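Local coordinates for protein dihydrodipicolinate synthase (Agrobacterium tumefaciens, PDB 3B4U) that probably catalyses the aldol-type condensation of pyruvate with aspartate semialdehyde that opens the lysine branch of amino-acid biosynthesis, as a TIM-barrel lyase of the dihydrodipicolinate synthase family, at residues R196-A199 with R200-L204; V147-S150 with V151-G155; G19-I23 with D24-A28; H256-E260 with T261-D265. All coordinates share one frame; numbering follows the deposited sequence.

Contact 1 of 4, residues R196-A199 with R200-L204; sequences RDLA and RGVRL
Helix 195-203 is one of the outer helices of the TIM barrel, following strand 189-192 and preceding strand 208-211, and across its middle D197 meets R200 while A199 meets R203. The D197–R200 pair is a salt bridge one helical turn apart (i to i+3), the two side chains lying side by side and pointing the same way. OD1 of D197 takes a hydrogen bond from NH2 of R200 at 3.1 Å, with an N-H...O angle of 160°. The donor holds OD1 within its own guanidinium plane, yet it reaches that oxygen from above the carboxylate plane, since the two flat groups are turned 56° against each other. R200 gets there with a fully extended chain, CG lying opposite the backbone N (chi1 -175°), and its guanidinium also makes a cation-pi contact with W175 of helix 175-185.

Alongside the salt bridge run the ordinary i to i+4 backbone bonds: G201 N to D197 O, V202 N to L198 O and R203 N to A199 O, each 2.9 Å. CD1 of L198 lies 4.1 Å from CG2 of V202, and L198 also rests on M224 and A225 of helix 218-225. A water accepts from R200 N at 3.0 Å and lies near R196 O.

R203 behaves differently from R200. Its chain bends at chi3 and folds back over the helix; NH1 is claimed by G228 O and D230, and one face of the guanidinium lies over A199 O, with NH1 3.5 Å from A199 CB.

Contact 2 of 4, residues V147-S150 with V151-G155; sequences VTLS and VELVG
S150 and L153 make the tight part of this contact: OG of S150 accepts the backbone N-H of L153 at 2.9 Å, nearly straight at 161°, and sits only 3.3 Å from L153 CB. One residue on, V154 N donates to S150 O at 2.9 Å, and the CG2 branch of V154 lies against the same carbonyl oxygen, 3.4 Å away. On the buried side the CD2 methyls of L149 and L153 meet at 3.9 Å, the two leucines crossing at a slant. S150 is thus the N-cap of helix 151-160, one of the outer helices of the TIM barrel, reached by a short loop after helix 142-145. The serine hydroxyl can turn back to the first turn because chi1 of 71° sets OG between the backbone N and the carbonyl carbon; D115 of helix 115-129 is a further hydrogen-bonding partner of OG. The outward side is looser. There E152, modelled in two conformers, bends at chi2 (81°) and in the conformer described brings OE1 no closer than 3.7 Å to S150 CB; in that conformer OE2 pairs with R180 of helix 175-185, a contact the second conformer leaves in doubt.

Contact 3 of 4, residues G19-I23 with D24-A28; sequences GTVDI and DAMIA
V21 and M26 form the apolar centre, the CG1 methyl of V21 lying 3.8 Å from the sulfur SD of M26. The methionine chain is extended beyond CG and its sulfur meets the valine, the two side chains crossing at a slant. Beside this pair I23 meets I27 one turn further along: CG1 of I23 is 3.8 Å from CD1 of I27, and the two isoleucines cross at an angle, the CG1–CD1 arm of each touching the other's. I27 has CG1 next to its backbone N (chi1 -71°), which brings CG1 to 3.4 Å from I23 O, with CD1 beyond it against I23.

Further out the backbone bonds begin. M26 N reaches D22 O and I27 N reaches I23 O, both at 2.9 Å, the first regular bonds of helix 23-35. At the polar edge D22 is the N-cap, and it is also the centre of an inverse gamma turn. Its OD1 accepts from A25 N at 3.1 Å, met from above the carboxylate plane, 56° out of it, and D22 CG is 3.5 Å from A25 CB. A water completes the cap, donating to D22 OD1 at 2.8 Å and accepting from D24 N at 3.0 Å, and in this way the second N-H of the first turn is also met. The helix start probably steadies the negative charge of D22.

Helix 23-35 follows strand 6-10 of the TIM barrel and packs on helix 57-67: M26 rests on I61 and F65, I27 on F65, and I23 on S64, while M26 also reaches the loop residues T13 and P14.

Contact 4 of 4, residues H256-E260 with T261-D265; sequences HTTGE and TIWSD
E260 and W263 carry this contact, with T261 and I262 joining them, where the chain leaves helix 246-258; T261 CB lies 3.7 Å from E260 C. The indole N-H of W263 points at the glutamate: NE1 donates to E260 OE1 at 2.9 Å, almost straight at 170°. The oxygen offers its anti lone pair and lies in the ring plane, and the carboxylate is only 22° from coplanar with the indole, so the two flat groups meet edge to edge. The glutamate chain is extended beyond CG, running alongside the tryptophan; its CB is 3.5 Å from NE1 of W263, and W263 CD1 is 3.3 Å from E260 O.

Just before E260 the helix ends: G259 takes a positive phi, and T258 forms an ST turn, its OG1 accepting from E260 N at 3.1 Å; the same hydroxyl is hydrogen-bonded to V254 O. After T261 comes a helical-looking turn without regular bonding, in which T261 O accepts from S264 OG at 2.8 Å and also from S264 N. The CG2 methyl of I262 lies over one face of the indole, while V254 and S255 of helix 246-258 and loop residues T12 and P14 also touch W263.

OE2 pairs with R32 of helix 23-35. With the indole N-H at OE1 and R32 at OE2, both carboxylate oxygens are held, which probably limits the group's rotation and keeps it ionised.

Contact 2 is the most buried of the four and contact 1 partly so; contacts 3 and 4 belong to the surface. Contacts 2 and 3 are both N-caps, one by a serine hydroxyl and one by an aspartate carboxylate helped by water, whereas contact 1 lies within a helix and contact 4 spans a helix end. Contacts 1 and 2 both pack on helix 175-185, although their nearest atoms are about 13 Å apart. Contacts 3 and 4 meet directly: OD2 of D22 lies 3.6 Å from CD1 of I262, and R32, on the helix that contact 3 begins, pairs with E260 of contact 4.

Contact 1 of 4, residues R196-A199 with R200-L204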
# COMPACT_ATOMS: atom_id res chain seq x y z
N ARG B 196 18.17 -14.44 13.83
CA ARG B 196 18.35 -15.51 14.81
C ARG B 196 18.12 -16.90 14.26
O ARG B 196 18.70 -17.87 14.76
CB ARG B 196 17.52 -15.27 16.06
CG ARG B 196 16.10 -15.43 15.82
CD ARG B 196 15.25 -15.24 17.10
NE ARG B 196 13.88 -15.05 16.66
CZ ARG B 196 12.78 -15.02 17.41
NH1 ARG B 196 12.83 -15.22 18.70
NH2 ARG B 196 11.61 -14.81 16.81
N ASP B 197 17.27 -17.02 13.23
CA ASP B 197 17.02 -18.35 12.64
C ASP B 197 17.58 -18.56 11.26
O ASP B 197 17.35 -19.59 10.67
CB ASP B 197 15.54 -18.64 12.65
CG ASP B 197 15.05 -18.95 14.09
OD1 ASP B 197 15.78 -19.52 14.92
OD2 ASP B 197 13.92 -18.66 14.34
N LEU B 198 18.37 -17.61 10.76
CA LEU B 198 18.93 -17.70 9.42
C LEU B 198 19.88 -18.87 9.26
O LEU B 198 19.68 -19.73 8.41
CB LEU B 198 19.60 -16.38 9.05
CG LEU B 198 20.35 -16.36 7.71
CD1 LEU B 198 19.45 -16.76 6.56
CD2 LEU B 198 20.94 -14.95 7.55
N ALA B 199 20.91 -18.95 10.09
CA ALA B 199 21.88 -20.04 9.94
C ALA B 199 21.22 -21.39 10.24
O ALA B 199 21.42 -22.36 9.54
CB ALA B 199 23.13 -19.80 10.81
N ARG B 200 20.39 -21.42 11.29
CA ARG B 200 19.61 -22.61 11.65
C ARG B 200 18.79 -23.12 10.48
O ARG B 200 18.76 -24.30 10.17
CB ARG B 200 18.67 -22.24 12.80
CG ARG B 200 17.86 -23.34 13.39
CD ARG B 200 16.83 -22.73 14.32
NE ARG B 200 16.11 -23.72 15.10
CZ ARG B 200 15.12 -23.41 15.94
NH1 ARG B 200 14.53 -24.36 16.67
NH2 ARG B 200 14.74 -22.15 16.08
N GLY B 201 18.15 -22.20 9.78
CA GLY B 201 17.33 -22.54 8.64
C GLY B 201 18.13 -22.97 7.43
O GLY B 201 17.75 -23.90 6.73
N VAL B 202 19.28 -22.33 7.20
CA VAL B 202 20.18 -22.74 6.14
C VAL B 202 20.64 -24.18 6.38
O VAL B 202 20.71 -24.98 5.46
CB VAL B 202 21.35 -21.75 6.01
CG1 VAL B 202 22.48 -22.28 5.14
CG2 VAL B 202 20.82 -20.41 5.46
N ARG B 203 20.93 -24.53 7.64
CA ARG B 203 21.33 -25.89 7.96
C ARG B 203 20.21 -26.90 7.69
O ARG B 203 20.50 -28.10 7.55
CB ARG B 203 21.86 -25.97 9.39
CG ARG B 203 23.17 -25.23 9.57
CD ARG B 203 23.85 -25.52 10.92
NE ARG B 203 23.08 -25.07 12.08
CZ ARG B 203 23.18 -23.85 12.63
NH1 ARG B 203 23.99 -22.95 12.14
NH2 ARG B 203 22.47 -23.55 13.70
N LEU B 204 18.97 -26.46 7.64
CA LEU B 204 17.82 -27.27 7.31
C LEU B 204 17.38 -27.12 5.86
O LEU B 204 16.28 -27.55 5.53
CB LEU B 204 16.66 -26.92 8.23
CG LEU B 204 16.80 -27.41 9.66
CD1 LEU B 204 15.81 -26.68 10.54
CD2 LEU B 204 16.57 -28.92 9.74
O HOH W 1 21.02 -19.89 13.74

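Contact 2 of 4, residues V147-S150 with V151-G155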
# COMPACT_ATOMS: atom_id res chain seq x y z
N VAL B 147 -0.26 -8.87 6.00
CA VAL B 147 -0.74 -9.98 5.18
C VAL B 147 0.25 -11.13 5.34
O VAL B 147 1.39 -11.07 4.95
CB VAL B 147 -0.90 -9.58 3.71
CG1 VAL B 147 -1.44 -10.78 2.95
CG2 VAL B 147 -1.82 -8.36 3.58
N THR B 148 -0.20 -12.16 6.02
CA THR B 148 0.58 -13.38 6.13
C THR B 148 0.35 -14.26 4.93
O THR B 148 -0.76 -14.40 4.47
CB THR B 148 0.17 -14.11 7.41
OG1 THR B 148 0.50 -13.29 8.55
CG2 THR B 148 0.88 -15.45 7.54
N LEU B 149 1.42 -14.86 4.44
CA LEU B 149 1.33 -15.91 3.43
C LEU B 149 1.47 -17.25 4.13
O LEU B 149 2.56 -17.66 4.51
CB LEU B 149 2.40 -15.71 2.35
CG LEU B 149 2.48 -14.33 1.70
CD1 LEU B 149 3.59 -14.29 0.66
CD2 LEU B 149 1.14 -13.91 1.14
N SER B 150 0.37 -17.92 4.33
CA SER B 150 0.37 -19.17 5.06
C SER B 150 1.14 -20.26 4.33
O SER B 150 1.31 -20.21 3.12
CB SER B 150 -1.06 -19.63 5.32
OG SER B 150 -1.64 -20.08 4.11
N VAL B 151 1.58 -21.25 5.09
CA VAL B 151 2.20 -22.42 4.48
C VAL B 151 1.28 -23.05 3.46
O VAL B 151 1.70 -23.44 2.36
CB VAL B 151 2.63 -23.44 5.57
CG1 VAL B 151 3.16 -24.72 4.93
CG2 VAL B 151 3.68 -22.81 6.52
N GLU B 152 -0.01 -23.11 3.78
CA GLU B 152 -1.01 -23.69 2.90
C GLU B 152 -1.10 -22.89 1.58
O GLU B 152 -1.16 -23.46 0.49
CB GLU B 152 -2.34 -23.74 3.64
CG GLU B 152 -2.37 -24.74 4.80
CD GLU B 152 -1.73 -24.31 6.16
OE1 GLU B 152 -1.28 -23.16 6.45
OE2 GLU B 152 -1.70 -25.21 7.02
N LEU B 153 -1.12 -21.56 1.69
CA LEU B 153 -1.15 -20.71 0.50
C LEU B 153 0.09 -20.93 -0.35
O LEU B 153 -0.00 -21.04 -1.56
CB LEU B 153 -1.28 -19.24 0.91
CG LEU B 153 -1.24 -18.29 -0.30
CD1 LEU B 153 -2.39 -18.51 -1.29
CD2 LEU B 153 -1.23 -16.86 0.20
N VAL B 154 1.26 -20.96 0.29
CA VAL B 154 2.51 -21.21 -0.46
C VAL B 154 2.38 -22.54 -1.22
O VAL B 154 2.74 -22.60 -2.38
CB VAL B 154 3.72 -21.20 0.46
CG1 VAL B 154 4.94 -21.68 -0.28
CG2 VAL B 154 3.96 -19.79 1.03
N GLY B 155 1.82 -23.57 -0.58
CA GLY B 155 1.63 -24.86 -1.26
C GLY B 155 0.71 -24.75 -2.46
O GLY B 155 0.97 -25.34 -3.48

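Contact 3 of 4, residues G19-I23 with D24-A28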
# COMPACT_ATOMS: atom_id res chain seq x y z
N GLY B 19 16.14 15.34 -2.37
CA GLY B 19 15.23 14.22 -2.27
C GLY B 19 15.33 13.22 -3.41
O GLY B 19 14.82 12.12 -3.27
N THR B 20 15.97 13.57 -4.52
CA THR B 20 16.09 12.63 -5.66
C THR B 20 17.09 11.51 -5.31
O THR B 20 17.91 11.65 -4.41
CB THR B 20 16.53 13.34 -6.93
OG1 THR B 20 17.82 13.90 -6.76
CG2 THR B 20 15.54 14.44 -7.31
N VAL B 21 17.01 10.40 -6.02
CA VAL B 21 17.90 9.27 -5.80
C VAL B 21 19.30 9.60 -6.30
O VAL B 21 19.46 10.13 -7.39
CB VAL B 21 17.33 8.01 -6.45
CG1 VAL B 21 18.35 6.82 -6.38
CG2 VAL B 21 16.01 7.62 -5.79
N ASP B 22 20.31 9.33 -5.48
CA ASP B 22 21.72 9.44 -5.90
C ASP B 22 22.10 8.16 -6.59
O ASP B 22 22.56 7.20 -5.98
CB ASP B 22 22.60 9.73 -4.70
CG ASP B 22 24.01 10.11 -5.08
OD1 ASP B 22 24.49 9.66 -6.12
OD2 ASP B 22 24.67 10.83 -4.30
N ILE B 23 21.86 8.12 -7.89
CA ILE B 23 22.01 6.89 -8.62
C ILE B 23 23.47 6.40 -8.65
O ILE B 23 23.72 5.20 -8.51
CB ILE B 23 21.43 7.01 -10.05
CG1 ILE B 23 21.42 5.65 -10.75
CG2 ILE B 23 22.21 8.01 -10.91
CD1 ILE B 23 20.65 4.58 -10.06
N ASP B 24 24.43 7.31 -8.76
CA ASP B 24 25.82 6.87 -8.75
C ASP B 24 26.19 6.26 -7.42
O ASP B 24 26.88 5.23 -7.41
CB ASP B 24 26.79 8.03 -9.09
CG ASP B 24 26.65 8.54 -10.52
OD1 ASP B 24 26.05 7.87 -11.37
OD2 ASP B 24 27.22 9.63 -10.77
N ALA B 25 25.78 6.87 -6.33
CA ALA B 25 26.06 6.33 -4.99
C ALA B 25 25.38 4.98 -4.81
O ALA B 25 25.95 4.06 -4.19
CB ALA B 25 25.60 7.28 -3.90
N MET B 26 24.18 4.83 -5.38
CA MET B 26 23.44 3.59 -5.24
C MET B 26 24.13 2.45 -5.95
O MET B 26 24.27 1.34 -5.41
CB MET B 26 22.02 3.80 -5.75
CG MET B 26 21.09 2.68 -5.43
SD MET B 26 19.31 3.13 -6.04
CE MET B 26 18.41 1.48 -5.59
N ILE B 27 24.58 2.72 -7.17
CA ILE B 27 25.28 1.73 -7.96
C ILE B 27 26.61 1.36 -7.30
O ILE B 27 26.99 0.21 -7.24
CB ILE B 27 25.46 2.21 -9.41
CG1 ILE B 27 24.10 2.21 -10.09
CG2 ILE B 27 26.45 1.38 -10.16
CD1 ILE B 27 24.01 2.95 -11.41
N ALA B 28 27.33 2.35 -6.80
CA ALA B 28 28.61 2.09 -6.12
C ALA B 28 28.41 1.23 -4.86
O ALA B 28 29.20 0.32 -4.58
CB ALA B 28 29.33 3.42 -5.79
O HOH W 2 24.20 10.26 -8.83

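Contact 4 of 4, residues H256-E260 with T261-D265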
# COMPACT_ATOMS: atom_id res chain seq x y z
N HIS B 256 28.07 4.73 8.91
CA HIS B 256 29.11 4.52 9.89
C HIS B 256 30.23 3.66 9.37
O HIS B 256 31.41 3.95 9.60
CB HIS B 256 28.48 3.90 11.12
CG HIS B 256 29.41 3.73 12.28
ND1 HIS B 256 30.13 4.76 12.84
CD2 HIS B 256 29.65 2.63 13.04
CE1 HIS B 256 30.81 4.28 13.87
NE2 HIS B 256 30.53 3.00 14.01
N THR B 257 29.89 2.58 8.66
CA THR B 257 30.92 1.66 8.20
C THR B 257 31.67 2.14 6.96
O THR B 257 32.79 1.72 6.72
CB THR B 257 30.35 0.25 7.94
OG1 THR B 257 29.33 0.32 6.92
CG2 THR B 257 29.78 -0.37 9.22
N THR B 258 31.06 3.00 6.15
CA THR B 258 31.64 3.45 4.89
C THR B 258 32.23 4.85 4.93
O THR B 258 32.98 5.21 4.03
CB THR B 258 30.60 3.43 3.75
OG1 THR B 258 29.59 4.39 4.02
CG2 THR B 258 29.99 2.04 3.58
N GLY B 259 31.81 5.65 5.90
CA GLY B 259 32.10 7.09 5.94
C GLY B 259 31.29 7.94 4.98
O GLY B 259 31.54 9.14 4.87
N GLU B 260 30.33 7.34 4.29
CA GLU B 260 29.50 8.06 3.33
C GLU B 260 28.34 8.71 4.05
O GLU B 260 27.47 8.03 4.60
CB GLU B 260 29.02 7.11 2.22
CG GLU B 260 30.17 6.58 1.36
CD GLU B 260 29.82 5.44 0.46
OE1 GLU B 260 28.66 5.02 0.41
OE2 GLU B 260 30.75 4.97 -0.22
N THR B 261 28.29 10.03 4.04
CA THR B 261 27.25 10.77 4.75
C THR B 261 25.88 10.69 4.07
O THR B 261 24.88 10.95 4.73
CB THR B 261 27.64 12.26 4.90
OG1 THR B 261 27.85 12.80 3.60
CG2 THR B 261 28.92 12.41 5.72
N ILE B 262 25.85 10.36 2.78
CA ILE B 262 24.59 10.38 2.02
C ILE B 262 23.49 9.53 2.66
O ILE B 262 22.31 9.87 2.59
CB ILE B 262 24.85 9.97 0.55
CG1 ILE B 262 23.67 10.33 -0.38
CG2 ILE B 262 25.18 8.50 0.42
CD1 ILE B 262 23.77 11.72 -0.91
N TRP B 263 23.85 8.44 3.34
CA TRP B 263 22.87 7.44 3.76
C TRP B 263 21.98 7.91 4.86
O TRP B 263 20.94 7.31 5.03
CB TRP B 263 23.58 6.15 4.15
CG TRP B 263 24.38 5.64 3.03
CD1 TRP B 263 25.71 5.79 2.86
CD2 TRP B 263 23.88 4.98 1.85
NE1 TRP B 263 26.09 5.26 1.66
CE2 TRP B 263 24.98 4.76 1.01
CE3 TRP B 263 22.61 4.53 1.44
CZ2 TRP B 263 24.84 4.14 -0.22
CZ3 TRP B 263 22.47 3.92 0.22
CH2 TRP B 263 23.58 3.71 -0.60
N SER B 264 22.35 9.02 5.52
CA SER B 264 21.57 9.59 6.62
C SER B 264 20.12 9.73 6.21
O SER B 264 19.21 9.13 6.86
CB SER B 264 22.21 10.91 7.16
OG SER B 264 22.54 11.79 6.10
N ASP B 265 19.96 10.41 5.08
CA ASP B 265 18.68 10.87 4.60
C ASP B 265 17.74 9.72 4.25
O ASP B 265 18.14 8.74 3.59
CB ASP B 265 18.85 11.80 3.40
CG ASP B 265 19.27 13.21 3.78
OD1 ASP B 265 19.35 13.49 4.99
OD2 ASP B 265 19.55 14.00 2.85